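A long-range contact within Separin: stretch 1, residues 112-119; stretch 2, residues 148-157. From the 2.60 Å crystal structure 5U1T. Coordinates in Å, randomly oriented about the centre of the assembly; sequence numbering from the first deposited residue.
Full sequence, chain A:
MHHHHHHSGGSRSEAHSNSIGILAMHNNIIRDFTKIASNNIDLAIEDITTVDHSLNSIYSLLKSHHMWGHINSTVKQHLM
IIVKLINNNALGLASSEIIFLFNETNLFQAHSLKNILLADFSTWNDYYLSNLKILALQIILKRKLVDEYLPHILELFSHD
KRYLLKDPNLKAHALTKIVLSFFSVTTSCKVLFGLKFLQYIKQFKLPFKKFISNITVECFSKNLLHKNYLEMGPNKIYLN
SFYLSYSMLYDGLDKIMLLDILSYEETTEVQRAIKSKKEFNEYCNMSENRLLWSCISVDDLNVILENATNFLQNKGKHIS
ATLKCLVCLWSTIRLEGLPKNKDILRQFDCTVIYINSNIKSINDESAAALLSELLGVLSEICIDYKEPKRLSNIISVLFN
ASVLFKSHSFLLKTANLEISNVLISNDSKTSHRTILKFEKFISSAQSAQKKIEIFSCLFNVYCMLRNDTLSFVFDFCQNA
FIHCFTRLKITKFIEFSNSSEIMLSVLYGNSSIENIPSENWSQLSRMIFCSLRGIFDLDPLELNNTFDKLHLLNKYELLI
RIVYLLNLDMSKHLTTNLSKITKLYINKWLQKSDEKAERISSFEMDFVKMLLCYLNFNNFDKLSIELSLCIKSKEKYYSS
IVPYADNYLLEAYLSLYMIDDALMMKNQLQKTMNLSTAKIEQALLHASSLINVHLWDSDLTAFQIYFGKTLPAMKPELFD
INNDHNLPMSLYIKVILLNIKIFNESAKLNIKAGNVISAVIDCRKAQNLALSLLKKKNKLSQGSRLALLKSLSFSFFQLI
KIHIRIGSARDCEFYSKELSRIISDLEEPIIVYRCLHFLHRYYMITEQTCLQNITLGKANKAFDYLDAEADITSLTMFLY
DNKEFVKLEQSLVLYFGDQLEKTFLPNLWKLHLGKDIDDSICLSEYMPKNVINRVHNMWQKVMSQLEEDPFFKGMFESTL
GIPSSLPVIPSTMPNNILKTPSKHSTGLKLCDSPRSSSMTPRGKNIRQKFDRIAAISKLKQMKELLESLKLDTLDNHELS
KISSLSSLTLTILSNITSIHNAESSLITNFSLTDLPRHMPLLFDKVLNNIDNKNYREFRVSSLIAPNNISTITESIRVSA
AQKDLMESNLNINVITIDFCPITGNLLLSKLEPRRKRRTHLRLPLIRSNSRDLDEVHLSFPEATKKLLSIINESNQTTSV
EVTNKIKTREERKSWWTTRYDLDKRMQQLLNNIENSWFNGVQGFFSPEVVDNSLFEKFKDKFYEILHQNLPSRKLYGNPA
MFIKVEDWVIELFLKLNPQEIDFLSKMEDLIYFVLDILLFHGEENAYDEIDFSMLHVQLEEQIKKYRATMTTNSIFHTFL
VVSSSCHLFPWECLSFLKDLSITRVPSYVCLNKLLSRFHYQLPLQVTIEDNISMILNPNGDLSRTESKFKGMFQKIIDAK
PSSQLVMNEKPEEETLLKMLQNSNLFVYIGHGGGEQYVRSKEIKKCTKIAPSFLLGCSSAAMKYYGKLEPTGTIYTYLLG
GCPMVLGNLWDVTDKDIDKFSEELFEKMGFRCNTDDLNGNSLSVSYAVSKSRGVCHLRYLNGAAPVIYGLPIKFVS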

ATOM      1  N   SER A 112      37.738 -36.718  37.143  1.00 62.73           N
ATOM      2  CA  SER A 112      38.038 -37.467  38.356  1.00 55.42           C
ATOM      3  C   SER A 112      36.818 -37.444  39.262  1.00 58.85           C
ATOM      4  O   SER A 112      35.889 -36.650  39.061  1.00 60.02           O
ATOM      5  CB  SER A 112      39.257 -36.889  39.081  1.00 59.94           C
ATOM      6  OG  SER A 112      38.949 -35.691  39.769  1.00 57.53           O
ATOM      7  N   LEU A 113      36.809 -38.307  40.274  1.00 63.19           N
ATOM      8  CA  LEU A 113      35.689 -38.317  41.204  1.00 54.91           C
ATOM      9  C   LEU A 113      35.710 -37.041  42.042  1.00 54.78           C
ATOM     10  O   LEU A 113      34.695 -36.619  42.582  1.00 56.30           O
ATOM     11  CB  LEU A 113      35.729 -39.561  42.084  1.00 50.83           C
ATOM     12  CG  LEU A 113      35.298 -40.874  41.422  1.00 58.55           C
ATOM     13  CD1 LEU A 113      35.177 -41.995  42.468  1.00 52.44           C
ATOM     14  CD2 LEU A 113      33.979 -40.681  40.664  1.00 59.60           C
ATOM     15  N   LYS A 114      36.874 -36.412  42.119  1.00 55.67           N
ATOM     16  CA  LYS A 114      37.038 -35.208  42.917  1.00 58.10           C
ATOM     17  C   LYS A 114      36.224 -34.076  42.306  1.00 56.89           C
ATOM     18  O   LYS A 114      35.683 -33.225  43.018  1.00 52.91           O
ATOM     19  CB  LYS A 114      38.524 -34.849  43.019  1.00 53.81           C
ATOM     20  CG  LYS A 114      38.839 -33.428  43.446  1.00 51.69           C
ATOM     21  CD  LYS A 114      39.790 -32.821  42.423  1.00 51.59           C
ATOM     22  CE  LYS A 114      40.221 -31.415  42.779  1.00 52.80           C
ATOM     23  NZ  LYS A 114      41.009 -30.835  41.648  1.00 58.12           N
ATOM     24  N   ASN A 115      36.125 -34.092  40.979  1.00 60.30           N
ATOM     25  CA  ASN A 115      35.351 -33.097  40.240  1.00 54.46           C
ATOM     26  C   ASN A 115      33.826 -33.260  40.463  1.00 54.41           C
ATOM     27  O   ASN A 115      33.101 -32.275  40.578  1.00 56.19           O
ATOM     28  CB  ASN A 115      35.689 -33.173  38.743  1.00 57.73           C
ATOM     29  CG  ASN A 115      37.125 -32.723  38.414  1.00 59.28           C
ATOM     30  OD1 ASN A 115      37.685 -31.825  39.053  1.00 57.92           O
ATOM     31  ND2 ASN A 115      37.705 -33.331  37.381  1.00 58.13           N
ATOM     32  N   ILE A 116      33.363 -34.507  40.520  1.00 49.98           N
ATOM     33  CA  ILE A 116      32.007 -34.847  40.937  1.00 48.86           C
ATOM     34  C   ILE A 116      31.696 -34.289  42.324  1.00 58.64           C
ATOM     35  O   ILE A 116      30.742 -33.522  42.498  1.00 61.68           O
ATOM     36  CB  ILE A 116      31.796 -36.378  40.958  1.00 46.30           C
ATOM     37  CG1 ILE A 116      32.041 -36.971  39.567  1.00 58.83           C
ATOM     38  CG2 ILE A 116      30.420 -36.752  41.508  1.00 43.83           C
ATOM     39  CD1 ILE A 116      31.332 -36.245  38.427  1.00 50.77           C
ATOM     40  N   LEU A 117      32.517 -34.671  43.297  1.00 57.31           N
ATOM     41  CA  LEU A 117      32.355 -34.260  44.685  1.00 55.25           C
ATOM     42  C   LEU A 117      32.203 -32.758  44.893  1.00 52.43           C
ATOM     43  O   LEU A 117      31.370 -32.332  45.670  1.00 59.49           O
ATOM     44  CB  LEU A 117      33.545 -34.765  45.517  1.00 57.70           C
ATOM     45  CG  LEU A 117      33.615 -36.277  45.706  1.00 54.65           C
ATOM     46  CD1 LEU A 117      34.884 -36.670  46.428  1.00 59.78           C
ATOM     47  CD2 LEU A 117      32.394 -36.780  46.450  1.00 50.25           C
ATOM     48  N   LEU A 118      32.999 -31.943  44.219  1.00 51.87           N
ATOM     49  CA  LEU A 118      32.885 -30.507  44.434  1.00 59.79           C
ATOM     50  C   LEU A 118      32.069 -29.791  43.333  1.00 63.13           C
ATOM     51  O   LEU A 118      32.180 -28.578  43.159  1.00 63.43           O
ATOM     52  CB  LEU A 118      34.278 -29.886  44.563  1.00 57.14           C
ATOM     53  CG  LEU A 118      35.213 -30.537  45.600  1.00 64.05           C
ATOM     54  CD1 LEU A 118      36.512 -29.779  45.753  1.00 60.84           C
ATOM     55  CD2 LEU A 118      34.549 -30.657  46.954  1.00 63.31           C
ATOM     56  N   ALA A 119      31.219 -30.521  42.614  1.00 60.74           N
ATOM     57  CA  ALA A 119      30.325 -29.881  41.640  1.00 60.23           C
ATOM     58  C   ALA A 119      29.223 -29.096  42.313  1.00 58.85           C
ATOM     59  O   ALA A 119      28.584 -29.580  43.241  1.00 60.20           O
ATOM     60  CB  ALA A 119      29.713 -30.913  40.710  1.00 57.78           C
TER
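Stretch 2 148-157: EYLPHILELF

What forms the apolar centre of the contact? Leu117, the last residue of the short helix 113-117, and Leu118 just after it meet Leu156 of stretch 2. Leu117 CD2 lies 3.9 Å from Leu156 CD2, and the carbonyl Leu117 O comes within 3.3 Å of Leu156 CD1, so the leucine packs against backbone as well as side chain. Leu118, the first residue to leave helical geometry, sends its CA-to-CB bond sideways, yet its m, t rotamer brings the end of the chain nearer: Leu118 CD2 is 3.8 Å from Leu156 CA and 4.0 Å from Leu156 CB. Ile153 points its CA-to-CB bond away and touches the centre lightly, Ile153 CG1 lying 4.5 Å from Leu117 CD1.

How do the two backbones run past each other? Stretch 2 is part of a longer helix; it is kinked where Pro151 N and His152 N lack the regular bond to the residue four before, and His152 N instead makes a weak one to Tyr149 O, 2.9 Å. A proline nitrogen carries no hydrogen to give, which accounts for the first of these gaps. The helices run nearly parallel, with 10° between their N-to-C directions and a closest axial approach of 10.2 Å. The register follows one turn on each side: Lys114 CA is 6.6 Å from His152 CA, and Leu118 CA is 6.2 Å from Leu156 CA. This four-residue step keeps matching positions together along the contact.

What does Tyr149 add one turn before Ile153? Its side chain lies against the first helix, with Tyr149 OH 3.2 Å from Leu113 CB and Tyr149 CD2 4.3 Å from Leu117 CD1. The backbone nitrogen Lys114 N sits at the ring edge, near its plane, 3.9 Å from Tyr149 CE2. These are packing contacts; no hydrogen bond crosses between the stretches.

Where does the contact turn polar? Lys114 lays its aliphatic part over one face of the His152 imidazole, with Lys114 CG 3.7 Å from His152 CG and almost directly above the ring centre, a CH-pi contact. Farther along, Leu118 CD1 meets the methylene of Glu155 at CG, 3.7 Å away, while Glu155 OE1 is hydrogen-bonded elsewhere in the structure. At the other end, Ser112 caps the first helix: its OG accepts weak hydrogen bonds from Lys114 N at 3.2 Å and Asn115 N at 3.5 Å. The cap lies within stretch 1; the nearest approach of the Ser112 side chain to stretch 2 is from Ser112 CB to Tyr149 OH, 5.0 Å.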

ATOM      1  N   GLU A 148      44.068 -40.937  49.971  1.00 69.00           N
ATOM      2  CA  GLU A 148      44.446 -40.051  48.870  1.00 67.40           C
ATOM      3  C   GLU A 148      43.377 -39.014  48.579  1.00 67.77           C
ATOM      4  O   GLU A 148      43.673 -37.943  48.043  1.00 70.92           O
ATOM      5  CB  GLU A 148      44.744 -40.851  47.595  1.00 66.21           C
ATOM      6  CG  GLU A 148      44.094 -42.230  47.518  1.00 71.77           C
ATOM      7  CD  GLU A 148      44.822 -43.272  48.356  1.00 71.15           C
ATOM      8  OE1 GLU A 148      45.646 -44.030  47.803  1.00 73.09           O
ATOM      9  OE2 GLU A 148      44.570 -43.326  49.578  1.00 73.60           O
ATOM     10  N   TYR A 149      42.134 -39.314  48.923  1.00 64.30           N
ATOM     11  CA  TYR A 149      41.056 -38.374  48.656  1.00 62.91           C
ATOM     12  C   TYR A 149      40.848 -37.405  49.799  1.00 66.36           C
ATOM     13  O   TYR A 149      40.025 -36.498  49.705  1.00 66.50           O
ATOM     14  CB  TYR A 149      39.760 -39.125  48.381  1.00 63.78           C
ATOM     15  CG  TYR A 149      39.491 -39.370  46.919  1.00 64.14           C
ATOM     16  CD1 TYR A 149      39.960 -40.512  46.295  1.00 61.32           C
ATOM     17  CD2 TYR A 149      38.765 -38.463  46.165  1.00 63.64           C
ATOM     18  CE1 TYR A 149      39.719 -40.751  44.967  1.00 63.10           C
ATOM     19  CE2 TYR A 149      38.516 -38.695  44.825  1.00 66.96           C
ATOM     20  CZ  TYR A 149      38.995 -39.845  44.230  1.00 67.64           C
ATOM     21  OH  TYR A 149      38.762 -40.096  42.894  1.00 65.58           O
ATOM     22  N   LEU A 150      41.608 -37.602  50.877  1.00 70.13           N
ATOM     23  CA  LEU A 150      41.276 -37.005  52.170  1.00 71.28           C
ATOM     24  C   LEU A 150      41.035 -35.486  52.143  1.00 63.76           C
ATOM     25  O   LEU A 150      39.990 -35.042  52.608  1.00 64.53           O
ATOM     26  CB  LEU A 150      42.351 -37.345  53.210  1.00 69.85           C
ATOM     27  CG  LEU A 150      42.179 -36.616  54.546  1.00 69.03           C
ATOM     28  CD1 LEU A 150      40.817 -36.918  55.182  1.00 71.87           C
ATOM     29  CD2 LEU A 150      43.302 -36.973  55.475  1.00 76.25           C
ATOM     30  N   PRO A 151      41.975 -34.688  51.596  1.00 62.85           N
ATOM     31  CA  PRO A 151      41.696 -33.241  51.583  1.00 71.42           C
ATOM     32  C   PRO A 151      40.460 -32.859  50.758  1.00 72.27           C
ATOM     33  O   PRO A 151      39.808 -31.860  51.056  1.00 70.73           O
ATOM     34  CB  PRO A 151      42.955 -32.645  50.959  1.00 66.72           C
ATOM     35  CG  PRO A 151      43.515 -33.755  50.133  1.00 69.39           C
ATOM     36  CD  PRO A 151      43.240 -35.004  50.909  1.00 59.94           C
ATOM     37  N   HIS A 152      40.126 -33.642  49.744  1.00 68.63           N
ATOM     38  CA  HIS A 152      38.923 -33.344  48.974  1.00 67.83           C
ATOM     39  C   HIS A 152      37.655 -33.734  49.719  1.00 66.42           C
ATOM     40  O   HIS A 152      36.624 -33.065  49.611  1.00 68.66           O
ATOM     41  CB  HIS A 152      38.972 -34.055  47.634  1.00 62.31           C
ATOM     42  CG  HIS A 152      40.231 -33.794  46.883  1.00 61.57           C
ATOM     43  ND1 HIS A 152      40.744 -32.527  46.728  1.00 62.00           N
ATOM     44  CD2 HIS A 152      41.080 -34.631  46.243  1.00 57.00           C
ATOM     45  CE1 HIS A 152      41.860 -32.593  46.025  1.00 62.55           C
ATOM     46  NE2 HIS A 152      42.085 -33.858  45.718  1.00 64.58           N
ATOM     47  N   ILE A 153      37.726 -34.828  50.463  1.00 65.18           N
ATOM     48  CA  ILE A 153      36.570 -35.286  51.200  1.00 63.09           C
ATOM     49  C   ILE A 153      36.333 -34.332  52.353  1.00 63.26           C
ATOM     50  O   ILE A 153      35.191 -33.999  52.674  1.00 62.95           O
ATOM     51  CB  ILE A 153      36.758 -36.717  51.676  1.00 64.96           C
ATOM     52  CG1 ILE A 153      36.503 -37.656  50.504  1.00 65.94           C
ATOM     53  CG2 ILE A 153      35.799 -37.049  52.786  1.00 63.47           C
ATOM     54  CD1 ILE A 153      37.190 -38.956  50.645  1.00 73.13           C
ATOM     55  N   LEU A 154      37.420 -33.853  52.945  1.00 67.58           N
ATOM     56  CA  LEU A 154      37.301 -32.845  53.982  1.00 71.52           C
ATOM     57  C   LEU A 154      36.729 -31.548  53.404  1.00 67.72           C
ATOM     58  O   LEU A 154      35.782 -31.000  53.958  1.00 72.24           O
ATOM     59  CB  LEU A 154      38.649 -32.600  54.657  1.00 73.01           C
ATOM     60  CG  LEU A 154      39.165 -33.775  55.505  1.00 74.03           C
ATOM     61  CD1 LEU A 154      40.504 -33.467  56.177  1.00 70.45           C
ATOM     62  CD2 LEU A 154      38.134 -34.224  56.538  1.00 71.39           C
ATOM     63  N   GLU A 155      37.273 -31.081  52.277  1.00 74.76           N
ATOM     64  CA  GLU A 155      36.807 -29.842  51.619  1.00 76.17           C
ATOM     65  C   GLU A 155      35.303 -29.884  51.300  1.00 71.10           C
ATOM     66  O   GLU A 155      34.559 -28.936  51.578  1.00 65.77           O
ATOM     67  CB  GLU A 155      37.621 -29.584  50.338  1.00 71.47           C
ATOM     68  CG  GLU A 155      36.940 -28.684  49.302  1.00 81.46           C
ATOM     69  CD  GLU A 155      36.883 -27.205  49.698  1.00 88.10           C
ATOM     70  OE1 GLU A 155      36.274 -26.408  48.937  1.00 85.43           O
ATOM     71  OE2 GLU A 155      37.443 -26.837  50.760  1.00 88.91           O
ATOM     72  N   LEU A 156      34.890 -31.006  50.720  1.00 65.59           N
ATOM     73  CA  LEU A 156      33.491 -31.351  50.521  1.00 57.15           C
ATOM     74  C   LEU A 156      32.652 -31.113  51.765  1.00 67.86           C
ATOM     75  O   LEU A 156      31.734 -30.296  51.769  1.00 73.62           O
ATOM     76  CB  LEU A 156      33.379 -32.819  50.112  1.00 57.36           C
ATOM     77  CG  LEU A 156      31.977 -33.397  50.042  1.00 57.20           C
ATOM     78  CD1 LEU A 156      31.294 -32.711  48.900  1.00 68.11           C
ATOM     79  CD2 LEU A 156      32.010 -34.903  49.845  1.00 55.13           C
ATOM     80  N   PHE A 157      32.980 -31.835  52.828  1.00 72.42           N
ATOM     81  CA  PHE A 157      32.150 -31.823  54.013  1.00 64.00           C
ATOM     82  C   PHE A 157      32.340 -30.541  54.809  1.00 66.73           C
ATOM     83  O   PHE A 157      31.411 -30.091  55.472  1.00 67.19           O
ATOM     84  CB  PHE A 157      32.423 -33.062  54.852  1.00 61.51           C
ATOM     85  CG  PHE A 157      31.679 -34.287  54.370  1.00 59.65           C
ATOM     86  CD1 PHE A 157      30.306 -34.412  54.582  1.00 58.79           C
ATOM     87  CD2 PHE A 157      32.332 -35.304  53.704  1.00 54.12           C
ATOM     88  CE1 PHE A 157      29.610 -35.537  54.145  1.00 56.47           C
ATOM     89  CE2 PHE A 157      31.636 -36.426  53.265  1.00 53.42           C
ATOM     90  CZ  PHE A 157      30.280 -36.543  53.486  1.00 49.97           C
TER